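Local coordinates for putative phenazine biosynthesis PhzC/PhzF protein (Clostridium difficile, PDB 4DUN), which belongs to the PhzF family and is probably an isomerase, at the interface of chains A and B. Residues are numbered along the deposited sequence; one frame, centred on the assembly and turned at random. Chains: chain A/B, Putative phenazine biosynthesis PhzC/PhzF protein.

The interface of chains A and B. Residues chain A 6, 258-261; chain B 16, 253-256.
A:Lys260 lies across B:Leu253 and B:Gln256 where the C-terminal strands 251-259 of two PhzF-family subunits pair antiparallel about a two-fold axis. The pairing extends a beta-sheet across the deposited dimer, which may or may not be the biological one. A:Thr258 N donates to B:Gln256 O at 2.9 Å, and B:Gln256 N returns a hydrogen bond to A:Thr258 O at 3.2 Å. A:Lys260 is poorly ordered, so its contacts are less certain. Just past the strand end, A:Lys260 N donates to B:Phe254 O. As modelled, the side chain bends at chi2 and chi3 (-71° and -82°), which folds it back towards B:Gln256. Its CG and CE both pass B:Leu253 CD2 at 3.8 Å. At its tip, the amine NZ hydrogen-bonds to the side-chain amide oxygen B:Gln256 OE1 at 3.0 Å, tilted from the carbonyl plane. The B:Gln256 chain is extended beyond CG and carries that oxygen out to the amine. A water joins the hydroxyl A:Thr258 OG1 to B:Gln256 O, which thus takes a second partner.

B:Phe254 packs on the opposite face of the paired strands. Its CG is anti to the backbone N (chi1 166°), and the outer part of the ring meets A:Ile259. Ring atom CE1 touches the branch methyl A:Ile259 CG2 at 3.6 Å, while CZ meets A:Ile259 CD1 at 3.7 Å. B:Met255 CG touches both A:Ile259 CG1 and the ring atom A:Tyr6 CD2. The methionine and tyrosine side chains cross at about a right angle.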
# COMPACT_ATOMS: atom_id res chain seq x y z
N TYR A 6 5.62 7.78 14.86
CA TYR A 6 4.97 7.52 13.58
C TYR A 6 3.46 7.43 13.77
O TYR A 6 2.98 6.84 14.75
CB TYR A 6 5.55 6.24 12.92
CG TYR A 6 4.89 5.92 11.60
CD1 TYR A 6 5.02 6.77 10.51
CD2 TYR A 6 4.03 4.83 11.47
CE1 TYR A 6 4.33 6.54 9.32
CE2 TYR A 6 3.34 4.59 10.29
CZ TYR A 6 3.49 5.45 9.21
OH TYR A 6 2.83 5.21 8.04
N THR A 258 5.90 3.76 16.87
CA THR A 258 7.31 4.15 16.72
C THR A 258 7.99 3.29 15.67
O THR A 258 7.75 2.09 15.62
CB THR A 258 8.07 4.06 18.05
OG1 THR A 258 8.02 2.72 18.52
CG2 THR A 258 7.53 5.00 19.13
N ILE A 259 8.85 3.90 14.87
CA ILE A 259 9.67 3.17 13.90
C ILE A 259 10.99 2.93 14.59
O ILE A 259 11.62 3.87 15.08
CB ILE A 259 9.78 3.89 12.53
CG1 ILE A 259 8.39 3.87 11.80
CG2 ILE A 259 10.90 3.30 11.68
CD1 ILE A 259 8.26 4.83 10.65
N LYS A 260 11.41 1.66 14.58
CA LYS A 260 12.60 1.14 15.25
C LYS A 260 13.82 1.21 14.32
O LYS A 260 14.20 0.21 13.71
CB LYS A 260 12.33 -0.32 15.73
CG LYS A 260 10.84 -0.69 15.95
CD LYS A 260 10.17 -0.05 17.18
CE LYS A 260 10.46 -0.76 18.47
NZ LYS A 260 9.53 -0.35 19.55
N ILE A 261 14.42 2.42 14.21
CA ILE A 261 15.61 2.68 13.39
C ILE A 261 16.52 3.54 14.26
O ILE A 261 16.03 4.46 14.92
CB ILE A 261 15.35 3.34 12.00
CG1 ILE A 261 14.47 2.44 11.09
CG2 ILE A 261 16.68 3.68 11.31
CD1 ILE A 261 14.02 3.04 9.76
N LEU B 16 16.00 -4.86 7.87
CA LEU B 16 14.83 -4.03 7.62
C LEU B 16 14.73 -3.69 6.13
O LEU B 16 15.78 -3.53 5.47
CB LEU B 16 14.99 -2.75 8.46
CG LEU B 16 13.76 -1.96 8.82
CD1 LEU B 16 12.70 -2.84 9.49
CD2 LEU B 16 14.14 -0.82 9.75
N LEU B 253 11.39 -6.40 12.99
CA LEU B 253 10.32 -5.45 13.37
C LEU B 253 10.60 -4.10 12.74
O LEU B 253 11.68 -3.54 12.94
CB LEU B 253 10.23 -5.31 14.90
CG LEU B 253 9.17 -4.32 15.43
CD1 LEU B 253 7.77 -4.80 15.12
CD2 LEU B 253 9.35 -4.08 16.91
N PHE B 254 9.62 -3.55 12.01
CA PHE B 254 9.75 -2.21 11.43
C PHE B 254 9.09 -1.17 12.34
O PHE B 254 9.66 -0.10 12.57
CB PHE B 254 9.12 -2.14 10.01
CG PHE B 254 8.92 -0.73 9.50
CD1 PHE B 254 10.02 0.11 9.26
CD2 PHE B 254 7.64 -0.24 9.23
CE1 PHE B 254 9.83 1.40 8.76
CE2 PHE B 254 7.46 1.06 8.73
CZ PHE B 254 8.55 1.87 8.50
N MET B 255 7.88 -1.45 12.83
CA MET B 255 7.10 -0.47 13.56
C MET B 255 6.22 -1.18 14.58
O MET B 255 5.67 -2.24 14.29
CB MET B 255 6.24 0.31 12.51
CG MET B 255 5.59 1.61 13.02
SD MET B 255 4.14 1.36 14.09
CE MET B 255 3.11 0.31 13.02
N GLN B 256 6.13 -0.61 15.78
CA GLN B 256 5.27 -1.11 16.86
C GLN B 256 4.37 0.03 17.32
O GLN B 256 4.85 1.12 17.60
CB GLN B 256 6.12 -1.67 18.02
CG GLN B 256 5.34 -1.96 19.30
CD GLN B 256 6.20 -2.51 20.42
OE1 GLN B 256 7.43 -2.38 20.43
NE2 GLN B 256 5.56 -3.15 21.38
O HOH W 1 5.66 2.29 20.00